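Local atomic coordinates of phosphatidylinositol-specific phospholipase C (Listeria monocytogenes, PDB entry 2PLC), a protein that belongs to the phosphatidylinositol-specific phospholipase C family, whose X domain is related to the TIM-barrel enzymes. Residues Q53-I58 with L93-K98; L69-Y72 with F77-A80; N140-L145 with A177-I182; Q183-G188 with F195-Q200; K236-V241 with I265-K270. All coordinates share one frame; numbering follows the deposited sequence.

How the contacts relate
The five contacts illustrate how a barrel-like fold varies its chemistry with place. Contact 1 is a surface contact between helix ends, whose one direct link is a long, weak salt bridge, whereas contacts 2 to 5 are partly buried. Contact 2, a short hairpin, relies on straight backbone hydrogen bonds and on packing along two faces. Contacts 3 and 4 share strand 180-183, an asparagine making a weak bond to a loop at its start and a pair of acids meeting beyond its end. Contacts 4 and 5 touch through F195, I198 and V199 against K236, V237 and F240, joining helices 191-207 and 226-246. Contact 5 touches contact 1 where I265 packs on A56, G57 and I58.

Contact 1. Residues Q53-I58 with L93-K98; sequences QLEAGI and LKKNPK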
# COMPACT_ATOMS: atom_id res chain seq x y z
N GLN A 53 -9.93 1.13 7.38
CA GLN A 53 -9.47 0.82 6.03
C GLN A 53 -9.22 -0.68 5.86
O GLN A 53 -9.59 -1.27 4.85
CB GLN A 53 -8.19 1.59 5.71
CG GLN A 53 -8.36 3.09 5.61
CD GLN A 53 -7.05 3.80 5.35
OE1 GLN A 53 -6.19 3.28 4.63
NE2 GLN A 53 -6.87 4.97 5.95
N LEU A 54 -8.61 -1.28 6.88
CA LEU A 54 -8.33 -2.71 6.84
C LEU A 54 -9.64 -3.50 6.81
O LEU A 54 -9.79 -4.41 5.99
CB LEU A 54 -7.47 -3.13 8.05
CG LEU A 54 -6.07 -2.50 8.11
CD1 LEU A 54 -5.32 -3.03 9.33
CD2 LEU A 54 -5.30 -2.81 6.83
N GLU A 55 -10.58 -3.14 7.66
CA GLU A 55 -11.88 -3.81 7.69
C GLU A 55 -12.67 -3.58 6.40
O GLU A 55 -13.55 -4.37 6.06
CB GLU A 55 -12.72 -3.36 8.88
CG GLU A 55 -12.21 -3.84 10.23
CD GLU A 55 -13.33 -4.00 11.25
OE1 GLU A 55 -14.26 -3.15 11.28
OE2 GLU A 55 -13.28 -4.98 12.03
N ALA A 56 -12.36 -2.49 5.69
CA ALA A 56 -13.03 -2.16 4.44
C ALA A 56 -12.43 -2.94 3.26
O ALA A 56 -12.96 -2.90 2.15
CB ALA A 56 -12.94 -0.67 4.17
N GLY A 57 -11.31 -3.62 3.49
CA GLY A 57 -10.71 -4.40 2.42
C GLY A 57 -9.36 -3.92 1.92
O GLY A 57 -8.74 -4.60 1.10
N ILE A 58 -8.89 -2.77 2.40
CA ILE A 58 -7.59 -2.25 1.99
C ILE A 58 -6.51 -3.23 2.44
O ILE A 58 -6.52 -3.67 3.59
CB ILE A 58 -7.32 -0.86 2.63
CG1 ILE A 58 -8.34 0.17 2.14
CG2 ILE A 58 -5.89 -0.40 2.34
CD1 ILE A 58 -8.40 0.35 0.64
N LEU A 93 -4.30 -8.69 11.89
CA LEU A 93 -3.80 -9.96 11.37
C LEU A 93 -3.99 -11.12 12.35
O LEU A 93 -3.98 -12.28 11.95
CB LEU A 93 -2.32 -9.84 11.01
CG LEU A 93 -2.04 -8.98 9.79
CD1 LEU A 93 -0.55 -8.81 9.60
CD2 LEU A 93 -2.68 -9.61 8.56
N LYS A 94 -4.13 -10.78 13.63
CA LYS A 94 -4.33 -11.76 14.68
C LYS A 94 -5.79 -12.22 14.66
O LYS A 94 -6.09 -13.40 14.84
CB LYS A 94 -3.99 -11.14 16.04
CG LYS A 94 -4.07 -12.10 17.22
CD LYS A 94 -3.81 -11.40 18.55
CE LYS A 94 -2.38 -10.87 18.64
NZ LYS A 94 -2.08 -10.27 19.98
N LYS A 95 -6.68 -11.27 14.40
CA LYS A 95 -8.12 -11.52 14.35
C LYS A 95 -8.53 -12.19 13.03
O LYS A 95 -9.43 -13.03 13.01
CB LYS A 95 -8.85 -10.19 14.52
CG LYS A 95 -10.22 -10.28 15.19
CD LYS A 95 -11.22 -9.35 14.52
CE LYS A 95 -10.65 -7.95 14.34
NZ LYS A 95 -11.11 -7.36 13.05
N ASN A 96 -7.86 -11.82 11.94
CA ASN A 96 -8.13 -12.37 10.61
C ASN A 96 -6.78 -12.87 10.09
O ASN A 96 -6.16 -12.24 9.24
CB ASN A 96 -8.67 -11.27 9.70
CG ASN A 96 -9.72 -10.43 10.38
OD1 ASN A 96 -10.90 -10.79 10.42
ND2 ASN A 96 -9.30 -9.30 10.94
N PRO A 97 -6.34 -14.04 10.59
CA PRO A 97 -5.08 -14.72 10.27
C PRO A 97 -4.77 -15.21 8.85
O PRO A 97 -3.66 -15.68 8.60
CB PRO A 97 -5.06 -15.87 11.28
CG PRO A 97 -6.49 -16.23 11.36
CD PRO A 97 -7.16 -14.89 11.48
N LYS A 98 -5.73 -15.12 7.93
CA LYS A 98 -5.46 -15.56 6.56
C LYS A 98 -5.18 -14.41 5.60
O LYS A 98 -4.78 -14.63 4.46
CB LYS A 98 -6.62 -16.42 6.03
CG LYS A 98 -6.74 -17.80 6.69
CD LYS A 98 -5.53 -18.67 6.39
CE LYS A 98 -5.66 -20.04 7.03
NZ LYS A 98 -4.47 -20.89 6.75
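The backbones bearing E55 and K95 stay well separated: even the closest pair of alpha carbons, E55 CA and N96 CA, lies 9.8 Å apart. Both segments are the last turns of helices running into loops. On one side the helix ends in a Schellman motif at G57, whose positive phi of 114° lets I58 N reach back to Q53 O at 3.0 Å while G57 N bonds to L54 O, also at 3.0 Å. On the other, N96 is the first residue to leave helical geometry.

The gap is bridged by the two long charged side chains, which meet at about a right angle. The carboxylate of E55, on a chain extended beyond CG, receives the ammonium group of K95, with OE2 and NZ 3.4 Å apart; this is a salt bridge whose hydrogen-bond component is weak. In this TIM-barrel-like fold, helices 50-55 and 82-95 lead into the neighbouring parallel strands 60-65 and 101-107, and the bridge links their C-terminal ends at the surface. K95 bends at three torsions to get there (chi3 -49°), and its NZ has a firmer partner in the hydroxyl of Y51, one turn before E55. Deeper in, L54 packs on I89 and F92 of helix 82-95, while N96 ND2 bonds to F92 O and N96 OD1 accepts from Q5 NE2.

Contact 2. Residues L69-Y72 with F77-A80; sequences LNIY and FLNA
I71 bonds to the facing segment with both of its backbone polar atoms. I71 N donates to A80 O over 3.0 Å, almost straight at 174°, although the donor stands above the plane of that carbonyl. I71 O accepts from L78 N at 2.9 Å. That one residue bonds to partners two positions apart is consistent with the corner the chain takes at N79, after which it swings back within reach.

Next to these bonds, Y72 and F77 form an antiparallel non-hydrogen-bonded pair of the beta hairpin made by strands 70-73 and 76-78. Their side chains share a face, the ring centroids 5.6 Å apart and the planes inclined at 47°, an oblique pair. F77 CD1 sits above the rim of the tyrosine ring. With CG anti to the backbone N (chi1 175°), the phenylalanine ring swings across the strand, bringing its CE1 to 3.7 Å from N70 CB, and N79 N settles over the centre of the ring. The hydroxyl of Y72 bonds to N68, and K66 makes a cation-pi contact with its ring.

The other face is aliphatic. I71 spreads its branches, CG1 lying 3.7 Å from A80 CB and CG2 3.8 Å from L78 CD1, and all three residues also pack on M28; I71 further touches I63 and A65 of strand 60-65.

The chemistry is therefore divided: backbone bonds set the register, aromatic groups cover the more exposed face, and aliphatic side chains line the other, where I71 meets strand 60-65.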
# COMPACT_ATOMS: atom_id res chain seq x y z
N LEU A 69 10.39 7.97 15.20
CA LEU A 69 9.38 6.90 15.10
C LEU A 69 7.93 7.37 15.08
O LEU A 69 7.03 6.62 15.46
CB LEU A 69 9.59 5.85 16.20
CG LEU A 69 10.91 5.09 16.11
CD1 LEU A 69 10.97 4.04 17.21
CD2 LEU A 69 11.05 4.44 14.75
N ASN A 70 7.71 8.60 14.63
CA ASN A 70 6.36 9.15 14.54
C ASN A 70 5.94 9.24 13.08
O ASN A 70 6.80 9.32 12.19
CB ASN A 70 6.29 10.53 15.17
CG ASN A 70 6.22 10.49 16.69
OD1 ASN A 70 6.54 11.47 17.35
ND2 ASN A 70 5.78 9.36 17.24
N ILE A 71 4.63 9.24 12.84
CA ILE A 71 4.06 9.31 11.50
C ILE A 71 3.95 10.77 11.05
O ILE A 71 3.39 11.61 11.76
CB ILE A 71 2.67 8.63 11.44
CG1 ILE A 71 2.76 7.20 12.00
CG2 ILE A 71 2.16 8.61 10.00
CD1 ILE A 71 3.89 6.37 11.44
N TYR A 72 4.48 11.04 9.86
CA TYR A 72 4.49 12.39 9.31
C TYR A 72 4.03 12.53 7.86
O TYR A 72 3.86 11.55 7.13
CB TYR A 72 5.90 12.99 9.40
CG TYR A 72 6.36 13.40 10.78
CD1 TYR A 72 6.87 12.46 11.67
CD2 TYR A 72 6.28 14.73 11.20
CE1 TYR A 72 7.29 12.83 12.95
CE2 TYR A 72 6.70 15.11 12.47
CZ TYR A 72 7.20 14.16 13.33
OH TYR A 72 7.61 14.52 14.59
N PHE A 77 3.01 16.56 11.64
CA PHE A 77 2.87 15.39 12.50
C PHE A 77 1.44 14.88 12.33
O PHE A 77 0.49 15.67 12.40
CB PHE A 77 3.12 15.79 13.96
CG PHE A 77 2.89 14.68 14.95
CD1 PHE A 77 3.33 13.38 14.70
CD2 PHE A 77 2.23 14.94 16.15
CE1 PHE A 77 3.12 12.36 15.62
CE2 PHE A 77 2.01 13.92 17.08
CZ PHE A 77 2.46 12.63 16.81
N LEU A 78 1.28 13.58 12.13
CA LEU A 78 -0.05 13.00 11.92
C LEU A 78 -0.71 12.37 13.15
O LEU A 78 -1.63 11.57 13.01
CB LEU A 78 -0.02 12.01 10.76
CG LEU A 78 0.38 12.57 9.39
CD1 LEU A 78 0.31 11.47 8.34
CD2 LEU A 78 -0.53 13.72 9.00
N ASN A 79 -0.28 12.76 14.35
CA ASN A 79 -0.85 12.23 15.59
C ASN A 79 -0.91 10.70 15.63
O ASN A 79 -1.94 10.11 15.99
CB ASN A 79 -2.25 12.81 15.84
CG ASN A 79 -2.20 14.24 16.35
OD1 ASN A 79 -1.17 14.92 16.24
ND2 ASN A 79 -3.30 14.71 16.92
N ALA A 80 0.20 10.07 15.25
CA ALA A 80 0.30 8.62 15.25
C ALA A 80 1.77 8.24 15.36
O ALA A 80 2.65 9.03 15.02
CB ALA A 80 -0.30 8.04 13.97

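Contact 3. Residues N140-L145 with A177-I182; sequences NKIPTL and APNQVI
N140 and N179 meet at the start of strand 180-183, an outermost member of the four-stranded parallel sheet in this TIM-barrel-like fold. The strand is entered through a type I beta turn from A177 to Q180, closed by Q180 N bonding to A177 O at 3.0 Å. Its partner, residues 140-145, is a loop without regular structure between strands 132-134 and 152-157, so the contact joins this loop to the turn that opens the strand.

N179, the third residue of the turn, carries the contact. Its CG lies between the backbone N and the carbonyl carbon (chi1 59°), which turns the amide toward the 140-145 loop. There ND2 gives a weak hydrogen bond to N140 O, 2.9 Å long but strongly bent, with an angle of 122° at the hydrogen. The same nitrogen has a further hydrogen-bond partner outside the two segments, so this bond need not satisfy it alone. The side chain of N140 slides past that of N179 in the opposite direction, but N140 is poorly ordered, so its side of the contact is less certain.

I142 comes obliquely to the CB and ND2 side of N179; it also packs on L16 and on L212 of strand 212-216, and its own carbonyl is held by N15 ND2. Backbone bonds from N179 and V181 to L212 fix the strand side. The tip of the isoleucine, CD1, rests 3.7 Å from both CB and ND2 of N179.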
# COMPACT_ATOMS: atom_id res chain seq x y z
N ASN A 140 14.51 -12.40 -4.92
CA ASN A 140 13.44 -11.38 -4.95
C ASN A 140 12.19 -11.78 -5.74
O ASN A 140 11.63 -10.99 -6.50
CB ASN A 140 13.99 -10.00 -5.38
CG ASN A 140 14.38 -9.93 -6.86
OD1 ASN A 140 14.91 -10.88 -7.43
ND2 ASN A 140 14.13 -8.78 -7.47
N LYS A 141 11.77 -13.02 -5.53
CA LYS A 141 10.60 -13.58 -6.20
C LYS A 141 9.36 -13.29 -5.36
O LYS A 141 9.39 -13.39 -4.14
CB LYS A 141 10.79 -15.09 -6.37
CG LYS A 141 9.67 -15.81 -7.11
CD LYS A 141 8.97 -16.81 -6.21
CE LYS A 141 7.82 -17.50 -6.92
NZ LYS A 141 7.11 -18.47 -6.04
N ILE A 142 8.27 -12.91 -6.03
CA ILE A 142 7.02 -12.60 -5.34
C ILE A 142 6.40 -13.88 -4.80
O ILE A 142 6.20 -14.85 -5.53
CB ILE A 142 6.01 -11.87 -6.28
CG1 ILE A 142 6.52 -10.48 -6.65
CG2 ILE A 142 4.66 -11.73 -5.59
CD1 ILE A 142 7.61 -10.45 -7.69
N PRO A 143 6.08 -13.90 -3.49
CA PRO A 143 5.48 -15.05 -2.80
C PRO A 143 4.02 -15.33 -3.09
O PRO A 143 3.30 -14.48 -3.60
CB PRO A 143 5.68 -14.69 -1.33
CG PRO A 143 5.53 -13.21 -1.34
CD PRO A 143 6.37 -12.82 -2.53
N THR A 144 3.60 -16.54 -2.75
CA THR A 144 2.23 -16.98 -2.92
C THR A 144 1.52 -16.72 -1.60
O THR A 144 2.17 -16.48 -0.58
CB THR A 144 2.14 -18.49 -3.28
OG1 THR A 144 2.67 -19.28 -2.20
CG2 THR A 144 2.92 -18.78 -4.54
N LEU A 145 0.19 -16.76 -1.62
CA LEU A 145 -0.59 -16.52 -0.42
C LEU A 145 -0.26 -17.48 0.71
O LEU A 145 -0.46 -17.16 1.89
CB LEU A 145 -2.09 -16.60 -0.73
CG LEU A 145 -2.72 -15.44 -1.49
CD1 LEU A 145 -4.20 -15.72 -1.65
CD2 LEU A 145 -2.53 -14.16 -0.71
N ALA A 177 12.28 -2.12 -6.19
CA ALA A 177 13.13 -3.22 -6.65
C ALA A 177 12.75 -3.59 -8.09
O ALA A 177 11.66 -3.23 -8.56
CB ALA A 177 12.97 -4.43 -5.73
N PRO A 178 13.63 -4.31 -8.81
CA PRO A 178 13.39 -4.72 -10.20
C PRO A 178 12.11 -5.51 -10.43
O PRO A 178 11.59 -5.52 -11.55
CB PRO A 178 14.62 -5.55 -10.52
CG PRO A 178 15.68 -4.89 -9.71
CD PRO A 178 14.99 -4.70 -8.39
N ASN A 179 11.61 -6.17 -9.39
CA ASN A 179 10.39 -6.98 -9.49
C ASN A 179 9.09 -6.17 -9.34
O ASN A 179 7.99 -6.73 -9.30
CB ASN A 179 10.42 -8.11 -8.45
CG ASN A 179 10.54 -7.60 -7.02
OD1 ASN A 179 10.83 -6.43 -6.79
ND2 ASN A 179 10.32 -8.49 -6.06
N GLN A 180 9.23 -4.85 -9.27
CA GLN A 180 8.10 -3.95 -9.11
C GLN A 180 7.99 -2.96 -10.26
O GLN A 180 8.99 -2.52 -10.81
CB GLN A 180 8.24 -3.16 -7.82
CG GLN A 180 8.02 -3.96 -6.55
CD GLN A 180 8.73 -3.37 -5.36
OE1 GLN A 180 9.46 -4.06 -4.65
NE2 GLN A 180 8.56 -2.07 -5.15
N VAL A 181 6.76 -2.62 -10.63
CA VAL A 181 6.51 -1.63 -11.68
C VAL A 181 5.69 -0.54 -11.00
O VAL A 181 4.58 -0.79 -10.54
CB VAL A 181 5.72 -2.24 -12.85
CG1 VAL A 181 5.46 -1.17 -13.91
CG2 VAL A 181 6.50 -3.39 -13.46
N ILE A 182 6.24 0.67 -10.95
CA ILE A 182 5.57 1.78 -10.28
C ILE A 182 5.08 2.94 -11.16
O ILE A 182 5.84 3.52 -11.94
CB ILE A 182 6.46 2.36 -9.14
CG1 ILE A 182 6.87 1.24 -8.18
CG2 ILE A 182 5.72 3.46 -8.37
CD1 ILE A 182 7.84 1.67 -7.12

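Contact 4. Residues Q183-G188 with F195-Q200; sequences QDDYNG and FKEIVQ
D185 and E197 form a partly buried acid-acid contact inside a beta-alpha-beta crossover, between the loop that leaves strand 180-183 and the helix of the unit, 191-207, which leads on to the parallel neighbour 212-216. The closest alpha carbons are those of Q183 and E197, 7.5 Å apart, and the contact is made mostly by side chains.

The two acidic side chains cross at about a right angle, with their carboxylate planes 84° apart. D185 OD2 points into the opposing group, 2.6 Å from E197 OE1 and 3.1 Å from E197 OE2, and E197 OE1 also comes within 3.3 Å of D185 CB. D185 is the centre of an inverse gamma turn, and its CG, anti to the backbone N (chi1 177°), is carried towards the helix; E197 answers with a chain extended beyond CG. The carbonyl of D185 is bonded to K194 NZ, which brings a positive charge into the neighbourhood.

Nearer the sheet, Q183 lays its aliphatic part against the helix, CG standing 4.0 Å from E197 O, and its end lies alongside I198. On its other flank I198 packs against V237 of helix 226-246. Backbone bonds of Q183 to L214 and H216 keep this residue in the sheet.

Two carboxylate oxygens this near would repel if both groups were ionised; the spacing suggests that one acid probably retains a proton, which would go with a raised pKa.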
# COMPACT_ATOMS: atom_id res chain seq x y z
N GLN A 183 3.80 3.26 -11.03
CA GLN A 183 3.21 4.38 -11.74
C GLN A 183 2.89 5.38 -10.63
O GLN A 183 1.99 5.15 -9.82
CB GLN A 183 1.93 3.97 -12.49
CG GLN A 183 1.29 5.11 -13.31
CD GLN A 183 0.37 6.00 -12.49
OE1 GLN A 183 -0.75 5.61 -12.15
NE2 GLN A 183 0.83 7.21 -12.17
N ASP A 184 3.67 6.45 -10.56
CA ASP A 184 3.48 7.46 -9.54
C ASP A 184 3.63 8.87 -10.11
O ASP A 184 4.43 9.67 -9.63
CB ASP A 184 4.48 7.24 -8.40
CG ASP A 184 4.15 8.06 -7.17
OD1 ASP A 184 3.00 8.50 -7.01
OD2 ASP A 184 5.07 8.26 -6.34
N ASP A 185 2.85 9.16 -11.15
CA ASP A 185 2.86 10.48 -11.76
C ASP A 185 1.90 11.34 -10.93
O ASP A 185 0.71 11.49 -11.26
CB ASP A 185 2.40 10.38 -13.22
CG ASP A 185 2.33 11.73 -13.90
OD1 ASP A 185 3.13 12.63 -13.56
OD2 ASP A 185 1.46 11.91 -14.77
N TYR A 186 2.41 11.89 -9.84
CA TYR A 186 1.60 12.71 -8.93
C TYR A 186 1.67 14.21 -9.19
O TYR A 186 0.73 14.94 -8.85
CB TYR A 186 2.02 12.44 -7.48
CG TYR A 186 3.42 12.92 -7.18
CD1 TYR A 186 4.52 12.11 -7.44
CD2 TYR A 186 3.64 14.20 -6.67
CE1 TYR A 186 5.82 12.57 -7.21
CE2 TYR A 186 4.93 14.68 -6.45
CZ TYR A 186 6.02 13.86 -6.72
OH TYR A 186 7.30 14.33 -6.50
N ASN A 187 2.77 14.67 -9.78
CA ASN A 187 2.99 16.10 -10.03
C ASN A 187 2.08 16.81 -11.03
O ASN A 187 2.43 17.00 -12.20
CB ASN A 187 4.46 16.35 -10.37
CG ASN A 187 4.91 17.76 -10.05
OD1 ASN A 187 4.27 18.47 -9.27
ND2 ASN A 187 6.03 18.17 -10.64
N GLY A 188 0.91 17.21 -10.55
CA GLY A 188 -0.07 17.93 -11.34
C GLY A 188 -0.44 17.47 -12.74
O GLY A 188 -0.44 18.29 -13.65
N PHE A 195 -5.53 9.43 -16.13
CA PHE A 195 -6.40 8.28 -16.35
C PHE A 195 -5.75 7.32 -17.35
O PHE A 195 -5.77 6.10 -17.16
CB PHE A 195 -7.78 8.72 -16.83
CG PHE A 195 -8.77 7.60 -16.90
CD1 PHE A 195 -9.03 6.81 -15.78
CD2 PHE A 195 -9.42 7.30 -18.09
CE1 PHE A 195 -9.92 5.74 -15.85
CE2 PHE A 195 -10.31 6.22 -18.17
CZ PHE A 195 -10.56 5.44 -17.04
N LYS A 196 -5.15 7.88 -18.41
CA LYS A 196 -4.49 7.07 -19.42
C LYS A 196 -3.38 6.23 -18.80
O LYS A 196 -3.30 5.02 -19.04
CB LYS A 196 -3.94 7.96 -20.54
CG LYS A 196 -4.91 8.14 -21.72
CD LYS A 196 -4.53 9.30 -22.64
CE LYS A 196 -3.10 9.19 -23.20
NZ LYS A 196 -2.91 8.04 -24.15
N GLU A 197 -2.56 6.87 -17.96
CA GLU A 197 -1.46 6.19 -17.28
C GLU A 197 -1.96 5.10 -16.34
O GLU A 197 -1.30 4.06 -16.18
CB GLU A 197 -0.62 7.20 -16.50
CG GLU A 197 0.03 8.24 -17.38
CD GLU A 197 0.73 9.31 -16.59
OE1 GLU A 197 0.15 9.77 -15.58
OE2 GLU A 197 1.84 9.71 -16.98
N ILE A 198 -3.10 5.33 -15.71
CA ILE A 198 -3.67 4.34 -14.81
C ILE A 198 -4.14 3.14 -15.64
O ILE A 198 -3.73 2.01 -15.38
CB ILE A 198 -4.86 4.92 -13.99
CG1 ILE A 198 -4.33 5.97 -13.00
CG2 ILE A 198 -5.57 3.82 -13.22
CD1 ILE A 198 -5.42 6.77 -12.30
N VAL A 199 -4.92 3.40 -16.69
CA VAL A 199 -5.43 2.35 -17.58
C VAL A 199 -4.32 1.54 -18.24
O VAL A 199 -4.38 0.30 -18.27
CB VAL A 199 -6.35 2.96 -18.67
CG1 VAL A 199 -6.69 1.94 -19.72
CG2 VAL A 199 -7.64 3.47 -18.04
N GLN A 200 -3.29 2.22 -18.74
CA GLN A 200 -2.17 1.55 -19.38
C GLN A 200 -1.43 0.62 -18.42
O GLN A 200 -1.07 -0.50 -18.78
CB GLN A 200 -1.21 2.58 -19.98
CG GLN A 200 -1.76 3.30 -21.19
CD GLN A 200 -0.84 4.38 -21.70
OE1 GLN A 200 0.31 4.49 -21.26
NE2 GLN A 200 -1.34 5.20 -22.63

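Contact 5. Residues K236-V241 with I265-K270; sequences KVEQFV and IKNIIK
N267, V241 and E238 bury most of the surface here. N267 extends its amide from helix 262-269 towards E238, and ND2 reaches E238 OE2 at 2.8 Å. The bond is short but weak, for it is bent to 127° at the hydrogen, and the amide and carboxylate planes are turned 50° from each other, so the side chains meet askew instead of lying flat together. E238 spans the groove with an extended chain, its CG anti to the backbone N, and it divides its carboxylate: OE2 takes the amide, while OE1 has its stronger partner in the hydroxyl of T264, one turn before I268. Both contacts fall on the same neighbouring helix.

The two segments pack side by side as outer helices of the TIM-barrel-like fold, one before and one after strand 253-257. Their axes come within 9.6 Å and run in nearly the same direction, crossing at 27°. E238 CA approaches N267 CA to 7.0 Å. V241 CA and I268 CA come slightly closer, 6.7 Å apart.

V241 makes the apolar part of this interface. Its CG1 lies 4.1 Å from N267 O and 4.3 Å from I268 CA, meeting the backbone of the neighbouring helix and not its side-chain tips. V241 and I268 both continue inward onto L255 of strand 253-257, I268 also reaching M257 and P22. On the far flank of helix 226-246, V237 and F240 pack against helix 191-207, whereas I265 and I269 face P22 of strand 20-24.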
# COMPACT_ATOMS: atom_id res chain seq x y z
N LYS A 236 -14.09 6.70 -12.40
CA LYS A 236 -13.67 6.33 -13.74
C LYS A 236 -12.92 5.01 -13.68
O LYS A 236 -13.14 4.12 -14.50
CB LYS A 236 -12.79 7.42 -14.35
CG LYS A 236 -13.55 8.69 -14.66
CD LYS A 236 -12.62 9.82 -15.11
CE LYS A 236 -11.97 9.53 -16.45
NZ LYS A 236 -13.00 9.29 -17.50
N VAL A 237 -12.05 4.88 -12.68
CA VAL A 237 -11.26 3.66 -12.50
C VAL A 237 -12.17 2.50 -12.09
O VAL A 237 -11.96 1.37 -12.51
CB VAL A 237 -10.15 3.87 -11.45
CG1 VAL A 237 -9.45 2.55 -11.15
CG2 VAL A 237 -9.14 4.90 -11.95
N GLU A 238 -13.19 2.79 -11.29
CA GLU A 238 -14.13 1.77 -10.85
C GLU A 238 -14.89 1.14 -12.02
O GLU A 238 -15.07 -0.07 -12.07
CB GLU A 238 -15.11 2.36 -9.85
CG GLU A 238 -16.02 1.34 -9.20
CD GLU A 238 -17.01 1.96 -8.24
OE1 GLU A 238 -16.83 3.13 -7.83
OE2 GLU A 238 -17.97 1.26 -7.87
N GLN A 239 -15.32 1.98 -12.96
CA GLN A 239 -16.05 1.52 -14.14
C GLN A 239 -15.16 0.72 -15.07
O GLN A 239 -15.60 -0.22 -15.73
CB GLN A 239 -16.63 2.70 -14.91
CG GLN A 239 -17.83 3.32 -14.25
CD GLN A 239 -18.23 4.61 -14.92
OE1 GLN A 239 -18.12 4.76 -16.14
NE2 GLN A 239 -18.69 5.58 -14.12
N PHE A 240 -13.89 1.12 -15.14
CA PHE A 240 -12.91 0.45 -15.97
C PHE A 240 -12.67 -0.97 -15.46
O PHE A 240 -12.59 -1.91 -16.25
CB PHE A 240 -11.61 1.24 -15.97
CG PHE A 240 -10.49 0.58 -16.71
CD1 PHE A 240 -10.53 0.46 -18.09
CD2 PHE A 240 -9.39 0.08 -16.02
CE1 PHE A 240 -9.49 -0.15 -18.78
CE2 PHE A 240 -8.34 -0.53 -16.70
CZ PHE A 240 -8.39 -0.65 -18.09
N VAL A 241 -12.57 -1.10 -14.14
CA VAL A 241 -12.35 -2.39 -13.49
C VAL A 241 -13.58 -3.29 -13.67
O VAL A 241 -13.45 -4.49 -13.90
CB VAL A 241 -12.05 -2.22 -11.99
CG1 VAL A 241 -11.82 -3.57 -11.33
CG2 VAL A 241 -10.82 -1.34 -11.81
N ILE A 265 -13.85 -0.09 -3.32
CA ILE A 265 -12.98 -1.10 -2.74
C ILE A 265 -13.53 -2.51 -3.00
O ILE A 265 -12.78 -3.41 -3.38
CB ILE A 265 -12.78 -0.86 -1.22
CG1 ILE A 265 -12.13 0.50 -0.99
CG2 ILE A 265 -11.92 -1.97 -0.61
CD1 ILE A 265 -12.16 0.97 0.46
N LYS A 266 -14.84 -2.67 -2.82
CA LYS A 266 -15.48 -3.97 -3.03
C LYS A 266 -15.38 -4.42 -4.48
O LYS A 266 -15.11 -5.59 -4.76
CB LYS A 266 -16.96 -3.92 -2.63
CG LYS A 266 -17.23 -4.04 -1.15
CD LYS A 266 -18.73 -4.15 -0.88
CE LYS A 266 -19.04 -4.30 0.60
NZ LYS A 266 -20.51 -4.43 0.85
N ASN A 267 -15.62 -3.50 -5.41
CA ASN A 267 -15.57 -3.83 -6.83
C ASN A 267 -14.18 -4.22 -7.31
O ASN A 267 -14.04 -5.01 -8.24
CB ASN A 267 -16.15 -2.69 -7.67
CG ASN A 267 -17.66 -2.64 -7.57
OD1 ASN A 267 -18.30 -3.61 -7.17
ND2 ASN A 267 -18.25 -1.51 -7.94
N ILE A 268 -13.15 -3.66 -6.68
CA ILE A 268 -11.78 -3.99 -7.05
C ILE A 268 -11.49 -5.41 -6.54
O ILE A 268 -10.85 -6.21 -7.23
CB ILE A 268 -10.76 -2.99 -6.46
CG1 ILE A 268 -10.96 -1.62 -7.10
CG2 ILE A 268 -9.33 -3.47 -6.70
CD1 ILE A 268 -10.04 -0.55 -6.56
N ILE A 269 -12.01 -5.72 -5.36
CA ILE A 269 -11.85 -7.05 -4.76
C ILE A 269 -12.56 -8.10 -5.63
O ILE A 269 -12.02 -9.18 -5.89
CB ILE A 269 -12.44 -7.11 -3.33
CG1 ILE A 269 -11.61 -6.25 -2.38
CG2 ILE A 269 -12.51 -8.55 -2.83
CD1 ILE A 269 -12.24 -6.08 -1.00
N LYS A 270 -13.77 -7.76 -6.10
CA LYS A 270 -14.56 -8.66 -6.93
C LYS A 270 -13.88 -9.04 -8.24
O LYS A 270 -14.27 -10.02 -8.88
CB LYS A 270 -15.95 -8.07 -7.21
CG LYS A 270 -16.90 -8.12 -6.03
CD LYS A 270 -18.31 -7.76 -6.48
CE LYS A 270 -19.31 -7.90 -5.34
NZ LYS A 270 -20.72 -7.76 -5.82